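Local atomic coordinates of CheQ (Campylobacter jejuni subsp. jejuni, PDB entry 6A51), a protein that acts with CheP as a regulator of transcription of the core chemotaxis operon cheVAW. Residues F85-A90 with I122-L127; L16-N21 with G53-T58; S80-F85 with K117-I122; Y27-E32 with I60-R65; N21-H26 with N126-Y131. One frame throughout, in Å; residues are numbered along the deposited sequence.

Contact 1: F85-A90 with I122-L127; sequences FVLASA and IKFVNL
Phe85 sets CG anti to its carbonyl carbon (chi1 -78°), and chi2 of 84° turns the ring so that CD2 meets Phe124 CB at 3.5 Å. The two residues lie on antiparallel strands 85-87 and 122-126, neighbours in a three-stranded sheet. Val86 and Val125 form the hydrogen-bonded pair. Val86 N donates to Val125 O at 2.9 Å, and Val125 N donates back to Val86 O. Phe85 and Asn126 make the adjoining non-hydrogen-bonded pair. Here Asn126 CB sits over the ring face of Phe85, 4.0 Å from the centroid and offset toward the rim, in a CH-pi contact. The amide plane is turned 52° from the ring, and its OD1 accepts from Lys129 N. At the other end of the pairing, Leu87 CD1 lies over the face of the Phe124 ring, 4.0 Å from its centroid. The same methyl touches Ile122 CG2 at 3.4 Å. On the face of Val86 and Val125, Val86 CG1 packs on Leu127 CD2. The first strand runs straight into helix 88-95, and Ala88 N donates to Lys123 O at 2.9 Å. A water donates to that same Lys123 O and accepts from Ser89 N.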
# COMPACT_ATOMS: atom_id res chain seq x y z
N PHE A 85 -3.67 -4.33 -1.07
CA PHE A 85 -3.00 -3.10 -1.45
C PHE A 85 -2.41 -2.40 -0.25
O PHE A 85 -2.82 -2.60 0.90
CB PHE A 85 -3.95 -2.16 -2.19
CG PHE A 85 -4.16 -2.55 -3.62
CD1 PHE A 85 -5.12 -3.51 -3.96
CD2 PHE A 85 -3.38 -1.99 -4.64
CE1 PHE A 85 -5.31 -3.88 -5.28
CE2 PHE A 85 -3.57 -2.36 -5.97
CZ PHE A 85 -4.54 -3.31 -6.30
N VAL A 86 -1.39 -1.59 -0.53
CA VAL A 86 -0.84 -0.63 0.41
C VAL A 86 -0.62 0.67 -0.36
O VAL A 86 -0.55 0.68 -1.59
CB VAL A 86 0.49 -1.11 1.04
CG1 VAL A 86 0.35 -2.51 1.58
CG2 VAL A 86 1.61 -1.03 0.02
N LEU A 87 -0.54 1.77 0.38
CA LEU A 87 -0.17 3.04 -0.24
C LEU A 87 1.18 2.90 -0.93
O LEU A 87 2.10 2.26 -0.41
CB LEU A 87 -0.11 4.12 0.83
CG LEU A 87 -0.82 5.44 0.60
CD1 LEU A 87 -2.17 5.18 -0.00
CD2 LEU A 87 -0.96 6.08 1.95
N ALA A 88 1.30 3.48 -2.12
CA ALA A 88 2.55 3.35 -2.87
C ALA A 88 3.72 3.98 -2.12
O ALA A 88 4.81 3.41 -2.07
CB ALA A 88 2.41 3.98 -4.25
N SER A 89 3.51 5.17 -1.53
CA SER A 89 4.53 5.80 -0.69
C SER A 89 4.97 4.88 0.45
O SER A 89 6.15 4.85 0.81
CB SER A 89 4.01 7.11 -0.11
OG SER A 89 2.74 6.88 0.50
N ALA A 90 4.03 4.13 1.03
CA ALA A 90 4.39 3.18 2.09
C ALA A 90 5.20 2.03 1.53
O ALA A 90 6.17 1.58 2.16
CB ALA A 90 3.13 2.65 2.79
N ILE A 122 -4.77 8.99 -5.35
CA ILE A 122 -3.85 8.28 -4.46
C ILE A 122 -3.38 7.00 -5.15
O ILE A 122 -4.21 6.21 -5.61
CB ILE A 122 -4.52 7.98 -3.11
CG1 ILE A 122 -5.19 9.23 -2.55
CG2 ILE A 122 -3.50 7.47 -2.12
CD1 ILE A 122 -4.23 10.38 -2.34
N LYS A 123 -2.06 6.80 -5.22
CA LYS A 123 -1.49 5.62 -5.88
C LYS A 123 -1.30 4.48 -4.87
O LYS A 123 -0.73 4.68 -3.80
CB LYS A 123 -0.14 5.96 -6.53
CG LYS A 123 0.28 5.00 -7.66
CD LYS A 123 1.75 5.21 -8.08
CE LYS A 123 2.02 6.63 -8.57
NZ LYS A 123 3.45 7.05 -8.38
N PHE A 124 -1.78 3.28 -5.22
CA PHE A 124 -1.61 2.08 -4.41
C PHE A 124 -0.81 1.02 -5.16
O PHE A 124 -0.79 0.98 -6.39
CB PHE A 124 -2.96 1.47 -4.00
CG PHE A 124 -3.82 2.39 -3.20
CD1 PHE A 124 -4.52 3.43 -3.82
CD2 PHE A 124 -3.95 2.22 -1.83
CE1 PHE A 124 -5.32 4.27 -3.08
CE2 PHE A 124 -4.76 3.05 -1.09
CZ PHE A 124 -5.44 4.09 -1.72
N VAL A 125 -0.15 0.15 -4.40
CA VAL A 125 0.61 -0.98 -4.92
C VAL A 125 0.03 -2.25 -4.31
O VAL A 125 -0.32 -2.26 -3.12
CB VAL A 125 2.11 -0.88 -4.60
CG1 VAL A 125 2.82 -2.15 -5.00
CG2 VAL A 125 2.74 0.29 -5.29
N ASN A 126 -0.05 -3.32 -5.09
CA ASN A 126 -0.57 -4.58 -4.56
C ASN A 126 0.60 -5.34 -3.96
O ASN A 126 1.31 -6.08 -4.65
CB ASN A 126 -1.27 -5.40 -5.63
CG ASN A 126 -2.03 -6.57 -5.02
OD1 ASN A 126 -1.52 -7.26 -4.14
ND2 ASN A 126 -3.26 -6.76 -5.45
N LEU A 127 0.80 -5.15 -2.65
CA LEU A 127 1.92 -5.78 -1.97
C LEU A 127 1.73 -7.28 -1.88
O LEU A 127 2.69 -8.05 -1.98
CB LEU A 127 2.08 -5.18 -0.57
CG LEU A 127 3.27 -5.63 0.27
CD1 LEU A 127 4.51 -5.48 -0.55
CD2 LEU A 127 3.38 -4.76 1.50
O HOH W 1 0.79 6.71 -2.45

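Contact 2: L16-N21 with G53-T58; sequences LILPPN and GRYQGT
Arg54 O takes the N-H of Leu18 at 2.7 Å in a nearly straight bond (168°), and Ile17 CA approaches the same oxygen at 3.3 Å as a CA-H...O contact. Leu16 O is held in a like way by Arg54 N, at 3.2 Å, and by Gly53 CA. These bonds join strands 15-18 and 52-55, the parallel pair at one side of a mixed four-stranded sheet. Past Leu18 a water takes over, donating to Leu18 O and accepting from Gln56 N. On one face Ile17 and Arg54 run side by side and point the same way. Arg54 chi1 of 51° places CG 3.6 Å from Ile17 CD1. This methyl packs over one face of the guanidinium. Arg54 NE donates to Thr58 O at 3.1 Å, and NH2 makes a weak bond to Gln56 O. Both acceptors are carbonyls of the type I turn from Tyr55 to Thr58. On the other face Leu18 CB meets Tyr55 CE1 at 3.8 Å, and Leu18 CD1 lies over the ring. Tyr55 OH is bonded to Glu22 O. The Ile17 methyl gives the guanidinium apolar packing, while the turn carbonyls may partly offset the nearby like charge of Arg59.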
# COMPACT_ATOMS: atom_id res chain seq x y z
N LEU A 16 -5.09 3.71 14.61
CA LEU A 16 -3.92 2.88 14.44
C LEU A 16 -2.99 3.48 13.39
O LEU A 16 -3.43 4.14 12.44
CB LEU A 16 -4.31 1.47 14.00
CG LEU A 16 -5.36 0.80 14.87
CD1 LEU A 16 -5.69 -0.57 14.30
CD2 LEU A 16 -4.90 0.71 16.34
N ILE A 17 -1.70 3.27 13.59
CA ILE A 17 -0.74 3.35 12.50
C ILE A 17 -0.67 1.98 11.85
O ILE A 17 -0.47 0.96 12.54
CB ILE A 17 0.64 3.80 13.00
CG1 ILE A 17 0.51 5.12 13.76
CG2 ILE A 17 1.60 3.97 11.83
CD1 ILE A 17 -0.21 6.15 13.00
N LEU A 18 -0.88 1.93 10.55
CA LEU A 18 -0.80 0.68 9.82
C LEU A 18 0.67 0.40 9.52
O LEU A 18 1.34 1.25 8.93
CB LEU A 18 -1.58 0.77 8.53
CG LEU A 18 -3.03 1.13 8.75
CD1 LEU A 18 -3.63 1.66 7.47
CD2 LEU A 18 -3.74 -0.11 9.26
N PRO A 19 1.20 -0.75 9.93
CA PRO A 19 2.54 -1.15 9.48
C PRO A 19 2.56 -1.24 7.96
O PRO A 19 1.59 -1.70 7.34
CB PRO A 19 2.74 -2.52 10.13
CG PRO A 19 1.35 -3.03 10.38
CD PRO A 19 0.55 -1.80 10.73
N PRO A 20 3.66 -0.81 7.32
CA PRO A 20 3.63 -0.64 5.86
C PRO A 20 3.43 -1.94 5.09
O PRO A 20 3.05 -1.88 3.92
CB PRO A 20 4.99 -0.00 5.55
CG PRO A 20 5.88 -0.44 6.71
CD PRO A 20 4.98 -0.52 7.90
N ASN A 21 3.64 -3.11 5.71
CA ASN A 21 3.43 -4.37 5.02
C ASN A 21 2.07 -4.97 5.32
O ASN A 21 1.88 -6.18 5.18
CB ASN A 21 4.53 -5.39 5.35
CG ASN A 21 4.44 -5.92 6.78
OD1 ASN A 21 4.04 -5.21 7.71
ND2 ASN A 21 4.83 -7.18 6.96
N GLY A 53 -7.15 4.44 10.23
CA GLY A 53 -5.78 4.00 10.10
C GLY A 53 -5.06 4.95 9.18
O GLY A 53 -5.67 5.60 8.33
N ARG A 54 -3.74 5.01 9.35
CA ARG A 54 -2.87 5.73 8.44
C ARG A 54 -1.51 5.05 8.44
O ARG A 54 -1.18 4.30 9.37
CB ARG A 54 -2.73 7.21 8.83
CG ARG A 54 -2.33 7.38 10.30
CD ARG A 54 -1.97 8.82 10.65
NE ARG A 54 -0.62 9.12 10.19
CZ ARG A 54 0.36 9.51 10.98
NH1 ARG A 54 0.15 9.69 12.26
NH2 ARG A 54 1.56 9.75 10.46
N TYR A 55 -0.74 5.29 7.39
CA TYR A 55 0.66 4.91 7.36
C TYR A 55 1.49 6.04 7.95
O TYR A 55 1.11 7.22 7.87
CB TYR A 55 1.12 4.59 5.93
CG TYR A 55 0.45 3.39 5.34
CD1 TYR A 55 0.82 2.10 5.73
CD2 TYR A 55 -0.59 3.52 4.41
CE1 TYR A 55 0.20 0.98 5.22
CE2 TYR A 55 -1.24 2.39 3.89
CZ TYR A 55 -0.83 1.13 4.30
OH TYR A 55 -1.44 0.01 3.80
N GLN A 56 2.64 5.69 8.53
CA GLN A 56 3.42 6.66 9.29
C GLN A 56 3.81 7.86 8.44
O GLN A 56 3.72 9.01 8.90
CB GLN A 56 4.66 6.00 9.87
CG GLN A 56 5.64 6.98 10.45
CD GLN A 56 6.84 6.28 11.05
OE1 GLN A 56 6.73 5.13 11.51
NE2 GLN A 56 7.98 6.94 11.03
N GLY A 57 4.22 7.64 7.20
CA GLY A 57 4.74 8.78 6.46
C GLY A 57 3.69 9.77 5.96
O GLY A 57 4.07 10.87 5.54
N THR A 58 2.40 9.43 6.01
CA THR A 58 1.38 10.24 5.37
C THR A 58 0.17 10.39 6.28
O THR A 58 -0.04 9.61 7.21
CB THR A 58 0.92 9.62 4.06
OG1 THR A 58 0.40 8.30 4.33
CG2 THR A 58 2.08 9.55 3.07
O HOH W 2 3.34 2.81 8.63

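Contact 3: S80-F85 with K117-I122; sequences SGLNGF and KEICGI
Lys117 CD lies over the face of the Phe85 ring, 4.0 Å from the centroid, and the two side chains cross at about a right angle. Further out, Lys117 NZ makes an off-centre cation-pi contact, 4.5 Å from the same centroid. NZ also donates to Gly81 O. The modelled length of that bond, 2.5 Å, is very short and its exact value is doubtful. Beside it, Ile119 CD1 touches Leu82 CD2 at 3.7 Å and also meets Ser80 CB. Two turns flank the contact. Leu82 to Phe85 form a type II turn, with Gly84 at positive phi and Phe85 N bonded to Leu82 O. Ile119 to Ile122 form the type I' turn of a beta hairpin joining strands 116-119 and 122-126. Beyond them, Ser80 N is bonded to Glu32 OE2, and Gly84 N to Asp25 OD1. Packing of Lys117 CD on the ring and of Ile119 on Ser80 and Leu82 joins the loop before strand 85-87 to strand 116-119. The off-centre cation-pi contact would modestly support a charged ammonium.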
# COMPACT_ATOMS: atom_id res chain seq x y z
N SER A 80 -14.10 1.54 -3.69
CA SER A 80 -13.11 0.64 -4.26
C SER A 80 -12.55 -0.33 -3.23
O SER A 80 -12.29 0.03 -2.08
CB SER A 80 -11.97 1.45 -4.86
OG SER A 80 -12.46 2.38 -5.80
N GLY A 81 -12.37 -1.58 -3.65
CA GLY A 81 -11.71 -2.56 -2.81
C GLY A 81 -10.20 -2.34 -2.78
O GLY A 81 -9.60 -1.80 -3.70
N LEU A 82 -9.60 -2.77 -1.68
CA LEU A 82 -8.17 -2.56 -1.50
C LEU A 82 -7.48 -3.83 -1.01
O LEU A 82 -6.42 -3.74 -0.37
CB LEU A 82 -7.92 -1.39 -0.54
CG LEU A 82 -8.44 -0.01 -0.95
CD1 LEU A 82 -8.62 0.88 0.28
CD2 LEU A 82 -7.47 0.62 -1.92
N ASN A 83 -8.06 -5.00 -1.26
CA ASN A 83 -7.45 -6.26 -0.83
C ASN A 83 -6.05 -6.40 -1.38
O ASN A 83 -5.83 -6.27 -2.59
CB ASN A 83 -8.31 -7.43 -1.27
CG ASN A 83 -9.62 -7.52 -0.51
OD1 ASN A 83 -9.78 -6.93 0.57
ND2 ASN A 83 -10.57 -8.26 -1.06
N GLY A 84 -5.09 -6.65 -0.49
CA GLY A 84 -3.68 -6.77 -0.84
C GLY A 84 -2.97 -5.46 -1.11
O GLY A 84 -1.76 -5.47 -1.37
N PHE A 85 -3.67 -4.33 -1.07
CA PHE A 85 -3.00 -3.10 -1.45
C PHE A 85 -2.41 -2.40 -0.25
O PHE A 85 -2.82 -2.60 0.90
CB PHE A 85 -3.95 -2.16 -2.19
CG PHE A 85 -4.16 -2.55 -3.62
CD1 PHE A 85 -5.12 -3.51 -3.96
CD2 PHE A 85 -3.38 -1.99 -4.64
CE1 PHE A 85 -5.31 -3.88 -5.28
CE2 PHE A 85 -3.57 -2.36 -5.97
CZ PHE A 85 -4.54 -3.31 -6.30
N LYS A 117 -2.52 1.13 -9.12
CA LYS A 117 -3.93 1.51 -9.11
C LYS A 117 -4.08 2.86 -8.43
O LYS A 117 -3.36 3.15 -7.47
CB LYS A 117 -4.71 0.43 -8.38
CG LYS A 117 -6.14 0.71 -8.05
CD LYS A 117 -6.64 -0.46 -7.20
CE LYS A 117 -8.12 -0.37 -6.92
NZ LYS A 117 -8.49 -1.36 -5.88
N GLU A 118 -4.97 3.71 -8.93
CA GLU A 118 -5.20 5.02 -8.33
C GLU A 118 -6.65 5.18 -7.92
O GLU A 118 -7.56 4.73 -8.62
CB GLU A 118 -4.80 6.16 -9.26
CG GLU A 118 -3.29 6.28 -9.35
CD GLU A 118 -2.82 7.60 -9.93
OE1 GLU A 118 -1.69 7.65 -10.45
OE2 GLU A 118 -3.61 8.57 -9.84
N ILE A 119 -6.85 5.78 -6.75
CA ILE A 119 -8.18 6.17 -6.30
C ILE A 119 -8.06 7.61 -5.83
O ILE A 119 -7.20 7.92 -5.00
CB ILE A 119 -8.70 5.27 -5.17
CG1 ILE A 119 -8.59 3.82 -5.60
CG2 ILE A 119 -10.14 5.63 -4.84
CD1 ILE A 119 -8.84 2.85 -4.48
N CYS A 120 -8.88 8.49 -6.42
CA CYS A 120 -8.87 9.91 -6.09
C CYS A 120 -7.45 10.47 -6.16
O CYS A 120 -7.05 11.30 -5.35
CB CYS A 120 -9.51 10.17 -4.72
SG CYS A 120 -11.26 9.58 -4.56
N GLY A 121 -6.67 10.01 -7.13
CA GLY A 121 -5.30 10.48 -7.22
C GLY A 121 -4.34 9.93 -6.18
O GLY A 121 -3.19 10.37 -6.14
N ILE A 122 -4.77 8.99 -5.35
CA ILE A 122 -3.85 8.28 -4.46
C ILE A 122 -3.38 7.00 -5.15
O ILE A 122 -4.21 6.21 -5.61
CB ILE A 122 -4.52 7.98 -3.11
CG1 ILE A 122 -5.19 9.23 -2.55
CG2 ILE A 122 -3.50 7.47 -2.12
CD1 ILE A 122 -4.23 10.38 -2.34

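Contact 4: Y27-E32 with I60-R65; sequences YILNAE and IIFLHR
Ile28 and Leu63 form an antiparallel hydrogen-bonded pair, with Ile28 N to Leu63 O at 3.0 Å and Leu63 N to Ile28 O at 2.9 Å, between strands 27-29 and 62-64. Both belong to a mixed sheet in which 27-29 is an outermost strand. Tyr27 and His64 share one face of the pair. The edge of His64 turns to the face of Tyr27, with centroids 5.0 Å apart and planes at 64°. Along that face Leu29 CD1 meets Phe62 CE2 at 3.5 Å and also touches Ile60 CG2. On the other face Ile28 CG2 lies over the guanidinium of Arg65, offset toward its rim and 3.5 Å from Arg65 NH2. Where the first strand passes into helix 30-37, Asn30 N donates to Ile61 O at 3.1 Å. Asn30 ND2 donates to Lys41 O. A water also donates to Ile61 O and accepts from Ala31 N. Polar pairing across the contact is therefore a backbone matter, while the side chains meet through aromatic and aliphatic surfaces and the flat face of a guanidinium.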
# COMPACT_ATOMS: atom_id res chain seq x y z
N TYR A 27 -10.27 -1.87 4.91
CA TYR A 27 -10.37 -0.42 4.97
C TYR A 27 -10.85 0.14 3.65
O TYR A 27 -10.65 -0.45 2.58
CB TYR A 27 -9.02 0.23 5.30
CG TYR A 27 -8.52 0.01 6.71
CD1 TYR A 27 -7.71 -1.08 7.02
CD2 TYR A 27 -8.83 0.90 7.73
CE1 TYR A 27 -7.23 -1.27 8.31
CE2 TYR A 27 -8.37 0.70 9.02
CZ TYR A 27 -7.56 -0.38 9.31
OH TYR A 27 -7.10 -0.57 10.60
N ILE A 28 -11.45 1.33 3.72
CA ILE A 28 -11.75 2.12 2.54
C ILE A 28 -11.09 3.48 2.70
O ILE A 28 -10.80 3.94 3.80
CB ILE A 28 -13.26 2.29 2.29
CG1 ILE A 28 -13.88 3.07 3.44
CG2 ILE A 28 -13.94 0.93 2.12
CD1 ILE A 28 -15.37 3.04 3.44
N LEU A 29 -10.86 4.13 1.57
CA LEU A 29 -10.21 5.42 1.56
C LEU A 29 -11.25 6.50 1.89
O LEU A 29 -12.32 6.56 1.28
CB LEU A 29 -9.58 5.65 0.20
CG LEU A 29 -8.77 6.90 -0.06
CD1 LEU A 29 -7.41 6.79 0.58
CD2 LEU A 29 -8.63 7.07 -1.56
N ASN A 30 -10.94 7.35 2.87
CA ASN A 30 -11.91 8.37 3.28
C ASN A 30 -12.17 9.36 2.15
O ASN A 30 -13.32 9.78 1.95
CB ASN A 30 -11.43 9.10 4.53
CG ASN A 30 -12.37 10.24 4.94
OD1 ASN A 30 -13.55 10.02 5.24
ND2 ASN A 30 -11.84 11.46 4.97
N ALA A 31 -11.12 9.72 1.41
CA ALA A 31 -11.25 10.65 0.29
C ALA A 31 -12.32 10.21 -0.70
O ALA A 31 -13.01 11.04 -1.29
CB ALA A 31 -9.91 10.80 -0.43
N GLU A 32 -12.47 8.90 -0.89
CA GLU A 32 -13.47 8.39 -1.81
C GLU A 32 -14.81 8.17 -1.13
O GLU A 32 -15.85 8.49 -1.70
CB GLU A 32 -12.96 7.08 -2.46
CG GLU A 32 -14.02 6.33 -3.25
CD GLU A 32 -13.55 4.97 -3.78
OE1 GLU A 32 -13.31 4.88 -5.01
OE2 GLU A 32 -13.44 4.00 -2.99
N ILE A 60 -2.99 10.49 4.88
CA ILE A 60 -4.16 9.98 4.19
C ILE A 60 -4.93 9.06 5.13
O ILE A 60 -4.37 8.14 5.75
CB ILE A 60 -3.72 9.26 2.90
CG1 ILE A 60 -3.33 10.30 1.85
CG2 ILE A 60 -4.82 8.35 2.37
CD1 ILE A 60 -2.06 9.96 1.18
N ILE A 61 -6.23 9.28 5.23
CA ILE A 61 -7.06 8.62 6.22
C ILE A 61 -7.75 7.44 5.59
O ILE A 61 -8.32 7.56 4.50
CB ILE A 61 -8.09 9.60 6.81
CG1 ILE A 61 -7.37 10.74 7.51
CG2 ILE A 61 -9.00 8.87 7.77
CD1 ILE A 61 -6.38 10.25 8.55
N PHE A 62 -7.70 6.29 6.26
CA PHE A 62 -8.48 5.12 5.89
C PHE A 62 -9.46 4.79 7.01
O PHE A 62 -9.12 4.87 8.19
CB PHE A 62 -7.57 3.92 5.61
CG PHE A 62 -6.62 4.14 4.45
CD1 PHE A 62 -5.41 4.77 4.65
CD2 PHE A 62 -6.96 3.72 3.17
CE1 PHE A 62 -4.55 5.00 3.59
CE2 PHE A 62 -6.10 3.94 2.11
CZ PHE A 62 -4.90 4.58 2.31
N LEU A 63 -10.68 4.41 6.64
CA LEU A 63 -11.73 4.06 7.59
C LEU A 63 -11.88 2.55 7.62
O LEU A 63 -11.96 1.91 6.58
CB LEU A 63 -13.06 4.72 7.22
CG LEU A 63 -12.97 6.24 7.09
CD1 LEU A 63 -14.23 6.85 6.47
CD2 LEU A 63 -12.68 6.83 8.45
N HIS A 64 -11.93 2.00 8.82
CA HIS A 64 -12.17 0.57 8.96
C HIS A 64 -13.63 0.28 8.64
O HIS A 64 -14.52 0.99 9.11
CB HIS A 64 -11.79 0.12 10.37
CG HIS A 64 -11.64 -1.36 10.51
ND1 HIS A 64 -12.66 -2.24 10.23
CD2 HIS A 64 -10.59 -2.11 10.92
CE1 HIS A 64 -12.25 -3.48 10.45
NE2 HIS A 64 -11.00 -3.42 10.87
N ARG A 65 -13.87 -0.77 7.82
CA ARG A 65 -15.20 -0.97 7.22
C ARG A 65 -16.26 -1.26 8.27
O ARG A 65 -17.44 -0.93 8.06
CB ARG A 65 -15.17 -2.13 6.23
CG ARG A 65 -14.23 -1.92 5.10
CD ARG A 65 -13.92 -3.20 4.33
NE ARG A 65 -13.62 -2.81 2.97
CZ ARG A 65 -14.53 -2.68 2.02
NH1 ARG A 65 -15.79 -2.98 2.29
NH2 ARG A 65 -14.17 -2.26 0.81
O HOH W 3 -8.82 9.41 2.64

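Contact 5: N21-H26 with N126-Y131; sequences NEFLDH and NLKKFY
The first turn of helix 127-134 receives Phe23, from the loop that links strands 15-18 and 27-29. Lys128 CB lies over one face of the Phe23 ring, 3.9 Å from the centroid and 20° off the normal, in a CH-pi contact. The edge of the ring faces two residues one helical turn apart. Phe23 CE1 meets Leu127 CG at 3.9 Å, and Phe23 CZ meets Tyr131 CD2 at 4.0 Å. Lys128 CG is also close, 3.7 Å from Phe23 CE2. The side chain of Phe23 crosses those of Leu127 and Lys128 at about a right angle. Asn126 is the N-cap of this helix. Its OD1 accepts from Lys129 N at 2.8 Å, with the donor 42° out of the amide plane. The start of the helix presents Leu127 and Lys128 to the loop, and the next turn presents Tyr131. Earlier in the loop, Leu127 CD2 touches Asn21 CA at 3.5 Å, and Asn21 CB meets Tyr131 OH at 3.6 Å. No hydrogen bond joins the two segments. The polar ends have other partners, with Tyr131 OH bonded to Gln140 O and Lys128 NZ to Tyr138 OH. The Tyr138 ring also makes an edge-to-face pair with Phe23, and Lys129 NZ forms a salt bridge with Glu115 OE1.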
# COMPACT_ATOMS: atom_id res chain seq x y z
N ASN A 21 3.64 -3.11 5.71
CA ASN A 21 3.43 -4.37 5.02
C ASN A 21 2.07 -4.97 5.32
O ASN A 21 1.88 -6.18 5.18
CB ASN A 21 4.53 -5.39 5.35
CG ASN A 21 4.44 -5.92 6.78
OD1 ASN A 21 4.04 -5.21 7.71
ND2 ASN A 21 4.83 -7.18 6.96
N GLU A 22 1.12 -4.15 5.75
CA GLU A 22 -0.20 -4.65 6.10
C GLU A 22 -1.20 -4.18 5.06
O GLU A 22 -1.31 -2.98 4.79
CB GLU A 22 -0.62 -4.19 7.49
CG GLU A 22 -2.12 -4.22 7.69
CD GLU A 22 -2.54 -4.12 9.14
OE1 GLU A 22 -3.77 -4.23 9.43
OE2 GLU A 22 -1.64 -3.97 10.02
N PHE A 23 -1.91 -5.13 4.47
CA PHE A 23 -2.78 -4.82 3.36
C PHE A 23 -4.03 -4.10 3.86
O PHE A 23 -4.43 -4.23 5.01
CB PHE A 23 -3.16 -6.10 2.61
CG PHE A 23 -2.01 -7.05 2.44
CD1 PHE A 23 -0.72 -6.58 2.23
CD2 PHE A 23 -2.21 -8.41 2.52
CE1 PHE A 23 0.35 -7.44 2.10
CE2 PHE A 23 -1.15 -9.29 2.38
CZ PHE A 23 0.13 -8.80 2.17
N LEU A 24 -4.62 -3.30 2.96
CA LEU A 24 -5.78 -2.48 3.29
C LEU A 24 -7.11 -3.20 3.08
O LEU A 24 -8.13 -2.54 2.83
CB LEU A 24 -5.72 -1.20 2.47
CG LEU A 24 -4.58 -0.27 2.80
CD1 LEU A 24 -4.34 0.67 1.61
CD2 LEU A 24 -4.93 0.53 4.08
N ASP A 25 -7.13 -4.53 3.16
CA ASP A 25 -8.33 -5.35 2.99
C ASP A 25 -9.55 -4.77 3.69
O ASP A 25 -10.59 -4.50 3.07
CB ASP A 25 -8.06 -6.76 3.54
CG ASP A 25 -7.26 -7.64 2.59
OD1 ASP A 25 -6.33 -7.16 1.91
OD2 ASP A 25 -7.55 -8.85 2.56
N HIS A 26 -9.43 -4.56 4.99
CA HIS A 26 -10.52 -4.16 5.86
C HIS A 26 -10.79 -2.65 5.86
O HIS A 26 -11.49 -2.19 6.76
CB HIS A 26 -10.21 -4.64 7.28
CG HIS A 26 -10.00 -6.11 7.39
ND1 HIS A 26 -10.79 -7.02 6.72
CD2 HIS A 26 -9.09 -6.84 8.09
CE1 HIS A 26 -10.37 -8.24 6.99
NE2 HIS A 26 -9.34 -8.16 7.82
N ASN A 126 -0.05 -3.32 -5.09
CA ASN A 126 -0.57 -4.58 -4.56
C ASN A 126 0.60 -5.34 -3.96
O ASN A 126 1.31 -6.08 -4.65
CB ASN A 126 -1.27 -5.40 -5.63
CG ASN A 126 -2.03 -6.57 -5.02
OD1 ASN A 126 -1.52 -7.26 -4.14
ND2 ASN A 126 -3.26 -6.76 -5.45
N LEU A 127 0.80 -5.15 -2.65
CA LEU A 127 1.92 -5.78 -1.97
C LEU A 127 1.73 -7.28 -1.88
O LEU A 127 2.69 -8.05 -1.98
CB LEU A 127 2.08 -5.18 -0.57
CG LEU A 127 3.27 -5.63 0.27
CD1 LEU A 127 4.51 -5.48 -0.55
CD2 LEU A 127 3.38 -4.76 1.50
N LYS A 128 0.48 -7.71 -1.71
CA LYS A 128 0.18 -9.13 -1.57
C LYS A 128 0.64 -9.90 -2.80
O LYS A 128 1.27 -10.96 -2.68
CB LYS A 128 -1.31 -9.34 -1.33
CG LYS A 128 -1.69 -10.77 -0.97
CD LYS A 128 -3.20 -10.96 -0.98
CE LYS A 128 -3.61 -12.25 -0.28
NZ LYS A 128 -3.34 -13.44 -1.13
N LYS A 129 0.35 -9.39 -4.00
CA LYS A 129 0.77 -10.10 -5.21
C LYS A 129 2.28 -10.08 -5.35
O LYS A 129 2.87 -11.06 -5.84
CB LYS A 129 0.11 -9.50 -6.45
CG LYS A 129 -1.37 -9.77 -6.50
CD LYS A 129 -2.02 -9.29 -7.79
CE LYS A 129 -3.52 -9.56 -7.73
NZ LYS A 129 -4.24 -9.34 -9.01
N PHE A 130 2.93 -9.01 -4.92
CA PHE A 130 4.38 -8.98 -5.02
C PHE A 130 5.01 -10.04 -4.12
O PHE A 130 5.91 -10.78 -4.54
CB PHE A 130 4.87 -7.58 -4.66
CG PHE A 130 6.30 -7.35 -4.96
CD1 PHE A 130 6.80 -7.60 -6.22
CD2 PHE A 130 7.14 -6.83 -3.99
CE1 PHE A 130 8.15 -7.34 -6.51
CE2 PHE A 130 8.48 -6.59 -4.26
CZ PHE A 130 8.99 -6.84 -5.53
N TYR A 131 4.53 -10.15 -2.88
CA TYR A 131 4.95 -11.25 -2.00
C TYR A 131 4.76 -12.60 -2.67
O TYR A 131 5.65 -13.46 -2.62
CB TYR A 131 4.15 -11.21 -0.69
CG TYR A 131 4.70 -10.33 0.42
CD1 TYR A 131 5.93 -10.59 1.00
CD2 TYR A 131 3.94 -9.28 0.95
CE1 TYR A 131 6.42 -9.81 2.04
CE2 TYR A 131 4.42 -8.50 1.99
CZ TYR A 131 5.66 -8.77 2.53
OH TYR A 131 6.15 -8.01 3.56

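Contacts 2 and 4 lie in the mixed four-stranded sheet, with centres about 12 Å apart and segments that alternate along the chain. Contact 1 lies in the three-stranded antiparallel sheet. Contact 3, about 7 Å away, joins the loop before strand 85-87 to its strand 116-119. Contacts 1 and 3 share Phe85 and Ile122, and their segments also alternate. The first pair closes before the second opens. Contacts 3 and 4 fall wholly between the segments of contact 5. Contact 5 alternates with contact 2, sharing Asn21, and shares Asn126 and Leu127 with contact 1. The sheets meet where Phe124 touches Phe62 and Leu29. These two sheets and helix 127-134 thus pack together.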